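Local atomic coordinates of acetolactate synthase isozyme 1 large subunit (Escherichia coli, PDB entry 6LPI), a protein that belongs to the thiamine diphosphate-dependent enzyme family and binds thiamine diphosphate, a magnesium ion and flavin-adenine dinucleotide. Residues L244-K252 against A399-W410. Sequence-based numbering, arbitrary orientation.
Sequences LMALGMLPK and AQAYPLNRPRQW. With FAD (flavin-adenine dinucleotide), chain I.
Leu247 lays CD1 over one face of the Trp410 indole, 3.9 Å from the centroid of its five-membered ring, a CH-pi contact. Leu247 CD1 also meets Leu404 CD1 at 3.6 Å and touches Ala399 CB, a side chain short enough to let the end of helix 393-401 come close. Trp410 has CG anti to its backbone N (chi1 171°), bringing Trp410 NE1 to Leu244 O at 2.8 Å; the carbonyl lies at the ring edge, in plane, though the hydrogen bond is bent, 137° at the hydrogen. Leu244 turns CD1 to Ala399 CB and CD2 to the flavin. Gly248 suits the third position of the type II turn Ala246-Met249: its phi is positive, and a CB would meet Arg406 O and Leu247 O. Its CA makes a CA-H...O contact with Leu404 O.

Whereas those leucines and Ala399 are buried, Lys252, Pro403 and Asn405 are partly exposed and rely more on polar bonds. Asn405 OD1 accepts Lys252 N in a nearly straight bond (2.7 Å, 171°), while Asp383 holds ND2. Lys252's long aliphatic chain, bent at chi3 and chi4, passes Pro403 CA. Lys252 NZ donates to Tyr402 O at 3.2 Å, opposite Leu404 N, and weakly to Gln400 O. Carbonyls at the helix C-terminus thus probably stabilise the ammonium, joining central and C-terminal domains.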
loop_
_atom_site.group_PDB
_atom_site.type_symbol
_atom_site.label_atom_id
_atom_site.label_comp_id
_atom_site.label_asym_id
_atom_site.label_seq_id
_atom_site.Cartn_x
_atom_site.Cartn_y
_atom_site.Cartn_z
ATOM N N LEU B 244 -4.240 -2.884 -10.081
ATOM C CA LEU B 244 -4.617 -3.866 -9.064
ATOM C C LEU B 244 -5.151 -3.214 -7.790
ATOM O O LEU B 244 -5.987 -3.800 -7.098
ATOM C CB LEU B 244 -3.430 -4.765 -8.728
ATOM C CG LEU B 244 -3.731 -5.864 -7.705
ATOM C CD1 LEU B 244 -4.699 -6.848 -8.297
ATOM C CD2 LEU B 244 -2.449 -6.548 -7.292
ATOM N N MET B 245 -4.660 -2.022 -7.450
ATOM C CA MET B 245 -5.047 -1.317 -6.234
ATOM C C MET B 245 -6.342 -0.549 -6.374
ATOM O O MET B 245 -6.784 0.043 -5.391
ATOM C CB MET B 245 -3.942 -0.329 -5.815
ATOM C CG MET B 245 -2.573 -0.959 -5.624
ATOM S SD MET B 245 -2.679 -2.368 -4.513
ATOM C CE MET B 245 -2.665 -1.430 -2.965
ATOM N N ALA B 246 -6.929 -0.490 -7.567
ATOM C CA ALA B 246 -8.125 0.310 -7.811
ATOM C C ALA B 246 -9.358 -0.518 -8.176
ATOM O O ALA B 246 -10.416 0.060 -8.484
ATOM C CB ALA B 246 -7.842 1.347 -8.912
ATOM N N LEU B 247 -9.251 -1.847 -8.166
ATOM C CA LEU B 247 -10.404 -2.683 -8.448
ATOM C C LEU B 247 -11.569 -2.308 -7.538
ATOM O O LEU B 247 -11.391 -2.067 -6.337
ATOM C CB LEU B 247 -10.042 -4.146 -8.241
ATOM C CG LEU B 247 -8.840 -4.641 -9.055
ATOM C CD1 LEU B 247 -8.788 -6.177 -8.987
ATOM C CD2 LEU B 247 -8.784 -4.104 -10.532
ATOM N N GLY B 248 -12.771 -2.267 -8.122
ATOM C CA GLY B 248 -13.951 -1.826 -7.414
ATOM C C GLY B 248 -14.265 -0.350 -7.538
ATOM O O GLY B 248 -15.402 0.047 -7.240
ATOM N N MET B 249 -13.313 0.473 -8.002
ATOM C CA MET B 249 -13.596 1.892 -8.201
ATOM C C MET B 249 -14.680 2.105 -9.259
ATOM O O MET B 249 -15.341 3.149 -9.263
ATOM C CB MET B 249 -12.315 2.631 -8.557
ATOM C CG MET B 249 -11.342 2.871 -7.379
ATOM S SD MET B 249 -12.005 3.494 -5.811
ATOM C CE MET B 249 -12.930 4.924 -6.358
ATOM N N LEU B 250 -14.895 1.121 -10.132
ATOM C CA LEU B 250 -16.109 0.996 -10.920
ATOM C C LEU B 250 -16.561 -0.454 -10.852
ATOM O O LEU B 250 -15.717 -1.362 -10.838
ATOM C CB LEU B 250 -15.916 1.362 -12.399
ATOM C CG LEU B 250 -15.868 2.797 -12.906
ATOM C CD1 LEU B 250 -15.929 2.742 -14.407
ATOM C CD2 LEU B 250 -17.036 3.611 -12.389
ATOM N N PRO B 251 -17.869 -0.707 -10.791
ATOM C CA PRO B 251 -18.330 -2.088 -10.626
ATOM C C PRO B 251 -17.882 -2.890 -11.833
ATOM O O PRO B 251 -17.811 -2.365 -12.946
ATOM C CB PRO B 251 -19.853 -1.959 -10.539
ATOM C CG PRO B 251 -20.164 -0.544 -10.915
ATOM C CD PRO B 251 -18.960 0.258 -10.585
ATOM N N LYS B 252 -17.570 -4.167 -11.601
ATOM C CA LYS B 252 -16.878 -4.946 -12.622
ATOM C C LYS B 252 -17.561 -4.868 -13.981
ATOM O O LYS B 252 -16.890 -4.719 -15.005
ATOM C CB LYS B 252 -16.735 -6.399 -12.196
ATOM C CG LYS B 252 -16.026 -7.154 -13.302
ATOM C CD LYS B 252 -16.178 -8.639 -13.266
ATOM C CE LYS B 252 -14.847 -9.257 -13.636
ATOM N NZ LYS B 252 -13.778 -8.713 -12.742
ATOM N N ALA B 399 -8.221 -11.393 -8.943
ATOM C CA ALA B 399 -8.302 -10.044 -9.488
ATOM C C ALA B 399 -8.982 -10.049 -10.850
ATOM O O ALA B 399 -9.781 -9.158 -11.164
ATOM C CB ALA B 399 -6.895 -9.448 -9.600
ATOM N N GLN B 400 -8.703 -11.077 -11.656
ATOM C CA GLN B 400 -9.261 -11.148 -12.995
ATOM C C GLN B 400 -10.761 -11.425 -12.974
ATOM O O GLN B 400 -11.509 -10.819 -13.744
ATOM C CB GLN B 400 -8.547 -12.228 -13.804
ATOM C CG GLN B 400 -7.113 -11.951 -14.163
ATOM C CD GLN B 400 -6.500 -13.087 -14.968
ATOM O OE1 GLN B 400 -7.083 -14.172 -15.080
ATOM N NE2 GLN B 400 -5.329 -12.841 -15.545
ATOM N N ALA B 401 -11.231 -12.353 -12.120
ATOM C CA ALA B 401 -12.601 -12.855 -12.275
ATOM C C ALA B 401 -13.577 -12.416 -11.194
ATOM O O ALA B 401 -14.778 -12.403 -11.471
ATOM C CB ALA B 401 -12.634 -14.388 -12.368
ATOM N N TYR B 402 -13.121 -12.073 -9.978
ATOM C CA TYR B 402 -14.075 -11.733 -8.921
ATOM C C TYR B 402 -14.763 -10.410 -9.253
ATOM O O TYR B 402 -14.088 -9.437 -9.613
ATOM C CB TYR B 402 -13.404 -11.623 -7.545
ATOM C CG TYR B 402 -14.426 -11.658 -6.432
ATOM C CD1 TYR B 402 -15.129 -10.514 -6.077
ATOM C CD2 TYR B 402 -14.703 -12.839 -5.746
ATOM C CE1 TYR B 402 -16.098 -10.541 -5.083
ATOM C CE2 TYR B 402 -15.667 -12.877 -4.740
ATOM C CZ TYR B 402 -16.360 -11.719 -4.411
ATOM O OH TYR B 402 -17.335 -11.735 -3.430
ATOM N N PRO B 403 -16.086 -10.309 -9.081
ATOM C CA PRO B 403 -16.776 -9.038 -9.385
ATOM C C PRO B 403 -16.639 -8.024 -8.257
ATOM O O PRO B 403 -17.573 -7.734 -7.508
ATOM C CB PRO B 403 -18.231 -9.473 -9.559
ATOM C CG PRO B 403 -18.350 -10.802 -8.897
ATOM C CD PRO B 403 -17.009 -11.346 -8.586
ATOM N N LEU B 404 -15.454 -7.437 -8.153
ATOM C CA LEU B 404 -15.233 -6.422 -7.136
ATOM C C LEU B 404 -15.933 -5.149 -7.568
ATOM O O LEU B 404 -15.604 -4.581 -8.614
ATOM C CB LEU B 404 -13.737 -6.196 -6.948
ATOM C CG LEU B 404 -12.977 -7.476 -6.590
ATOM C CD1 LEU B 404 -11.577 -7.429 -7.144
ATOM C CD2 LEU B 404 -12.972 -7.625 -5.058
ATOM N N ASN B 405 -16.902 -4.698 -6.767
ATOM C CA ASN B 405 -17.740 -3.575 -7.155
ATOM C C ASN B 405 -17.826 -2.443 -6.148
ATOM O O ASN B 405 -18.587 -1.504 -6.384
ATOM C CB ASN B 405 -19.158 -4.044 -7.496
ATOM C CG ASN B 405 -19.169 -5.272 -8.369
ATOM O OD1 ASN B 405 -18.456 -5.316 -9.380
ATOM N ND2 ASN B 405 -20.023 -6.236 -8.042
ATOM N N ARG B 406 -17.045 -2.471 -5.076
ATOM C CA ARG B 406 -17.103 -1.430 -4.074
ATOM C C ARG B 406 -15.696 -0.926 -3.785
ATOM O O ARG B 406 -14.726 -1.695 -3.856
ATOM C CB ARG B 406 -17.723 -1.923 -2.748
ATOM C CG ARG B 406 -19.239 -2.076 -2.716
ATOM C CD ARG B 406 -19.757 -2.501 -1.325
ATOM N NE ARG B 406 -18.901 -3.494 -0.673
ATOM C CZ ARG B 406 -17.982 -3.204 0.247
ATOM N NH1 ARG B 406 -17.791 -1.944 0.616
ATOM N NH2 ARG B 406 -17.240 -4.165 0.788
ATOM N N PRO B 407 -15.548 0.358 -3.474
ATOM C CA PRO B 407 -14.285 0.815 -2.890
ATOM C C PRO B 407 -14.075 0.176 -1.524
ATOM O O PRO B 407 -15.024 -0.189 -0.828
ATOM C CB PRO B 407 -14.471 2.332 -2.774
ATOM C CG PRO B 407 -15.528 2.649 -3.777
ATOM C CD PRO B 407 -16.445 1.475 -3.805
ATOM N N ARG B 408 -12.805 0.031 -1.161
ATOM C CA ARG B 408 -12.388 -0.578 0.100
ATOM C C ARG B 408 -13.091 -1.909 0.350
ATOM O O ARG B 408 -13.375 -2.287 1.483
ATOM C CB ARG B 408 -12.587 0.403 1.251
ATOM C CG ARG B 408 -11.992 1.771 0.900
ATOM C CD ARG B 408 -11.867 2.737 2.052
ATOM N NE ARG B 408 -10.584 2.486 2.695
ATOM C CZ ARG B 408 -9.592 3.370 2.813
ATOM N NH1 ARG B 408 -9.717 4.606 2.337
ATOM N NH2 ARG B 408 -8.461 3.011 3.421
ATOM N N GLN B 409 -13.312 -2.661 -0.722
ATOM C CA GLN B 409 -13.783 -4.037 -0.630
ATOM C C GLN B 409 -12.680 -5.032 -0.922
ATOM O O GLN B 409 -12.698 -6.142 -0.389
ATOM C CB GLN B 409 -14.950 -4.253 -1.609
ATOM C CG GLN B 409 -15.189 -5.694 -1.950
ATOM C CD GLN B 409 -16.458 -5.909 -2.719
ATOM O OE1 GLN B 409 -17.370 -6.594 -2.244
ATOM N NE2 GLN B 409 -16.528 -5.341 -3.923
ATOM N N TRP B 410 -11.697 -4.595 -1.694
ATOM C CA TRP B 410 -10.611 -5.397 -2.237
ATOM C C TRP B 410 -9.331 -5.053 -1.482
ATOM O O TRP B 410 -8.888 -3.898 -1.498
ATOM C CB TRP B 410 -10.486 -5.100 -3.729
ATOM C CG TRP B 410 -9.334 -5.637 -4.457
ATOM C CD1 TRP B 410 -8.349 -4.919 -5.075
ATOM C CD2 TRP B 410 -9.056 -7.014 -4.724
ATOM N NE1 TRP B 410 -7.464 -5.770 -5.699
ATOM C CE2 TRP B 410 -7.871 -7.061 -5.490
ATOM C CE3 TRP B 410 -9.673 -8.213 -4.360
ATOM C CZ2 TRP B 410 -7.303 -8.255 -5.911
ATOM C CZ3 TRP B 410 -9.106 -9.399 -4.782
ATOM C CH2 TRP B 410 -7.930 -9.411 -5.554
HETATM P PA FAD I . -0.516 2.751 -5.498
HETATM O O1A FAD I . -1.687 1.984 -5.023
HETATM O O2A FAD I . 0.749 2.647 -4.688
HETATM O O5B FAD I . -1.106 4.216 -5.549
HETATM C C5B FAD I . -0.585 5.270 -4.714
HETATM C C4B FAD I . -0.495 6.510 -5.561
HETATM O O4B FAD I . -1.683 7.328 -5.388
HETATM C C3B FAD I . 0.683 7.420 -5.229
HETATM O O3B FAD I . 1.177 7.985 -6.445
HETATM C C2B FAD I . 0.039 8.423 -4.265
HETATM O O2B FAD I . 0.737 9.653 -4.137
HETATM C C1B FAD I . -1.293 8.623 -4.974
HETATM N N9A FAD I . -2.353 9.194 -4.160
HETATM C C8A FAD I . -2.813 8.750 -2.949
HETATM N N7A FAD I . -3.803 9.462 -2.460
HETATM C C5A FAD I . -4.007 10.443 -3.419
HETATM C C6A FAD I . -4.910 11.523 -3.500
HETATM N N6A FAD I . -5.818 11.806 -2.563
HETATM N N1A FAD I . -4.839 12.321 -4.588
HETATM C C2A FAD I . -3.928 12.050 -5.527
HETATM N N3A FAD I . -3.034 11.061 -5.564
HETATM C C4A FAD I . -3.119 10.290 -4.471
HETATM N N1 FAD I . -0.667 -4.002 -10.971
HETATM C C2 FAD I . -1.260 -3.693 -12.159
HETATM O O2 FAD I . -1.681 -2.565 -12.381
HETATM N N3 FAD I . -1.407 -4.663 -13.134
HETATM C C4 FAD I . -1.000 -5.977 -13.036
HETATM O O4 FAD I . -1.190 -6.752 -13.970
HETATM C C4X FAD I . -0.358 -6.297 -11.769
HETATM N N5 FAD I . 0.064 -7.528 -11.577
HETATM C C5X FAD I . 0.659 -7.827 -10.356
HETATM C C6 FAD I . 1.107 -9.130 -10.124
HETATM C C7 FAD I . 1.696 -9.476 -8.908
HETATM C C7M FAD I . 2.184 -10.883 -8.692
HETATM C C8 FAD I . 1.849 -8.503 -7.907
HETATM C C8M FAD I . 2.500 -8.844 -6.588
HETATM C C9 FAD I . 1.404 -7.203 -8.138
HETATM C C9A FAD I . 0.822 -6.858 -9.352
HETATM N N10 FAD I . 0.360 -5.549 -9.610
HETATM C C10 FAD I . -0.236 -5.235 -10.802
HETATM C "C1'" FAD I . 0.489 -4.495 -8.605
HETATM C "C2'" FAD I . 1.695 -3.600 -8.844
HETATM O "O2'" FAD I . 2.869 -4.198 -8.296
HETATM C "C3'" FAD I . 1.470 -2.254 -8.157
HETATM O "O3'" FAD I . 1.217 -2.462 -6.772
HETATM C "C4'" FAD I . 0.324 -1.433 -8.737
HETATM O "O4'" FAD I . 0.302 -1.612 -10.148
HETATM C "C5'" FAD I . 0.451 0.036 -8.415
HETATM O "O5'" FAD I . -0.832 0.667 -8.578
HETATM P P FAD I . -1.021 2.174 -8.246
HETATM O O1P FAD I . -0.397 3.005 -9.368
HETATM O O2P FAD I . -2.322 2.392 -7.933
HETATM O O3P FAD I . -0.137 2.324 -6.978
#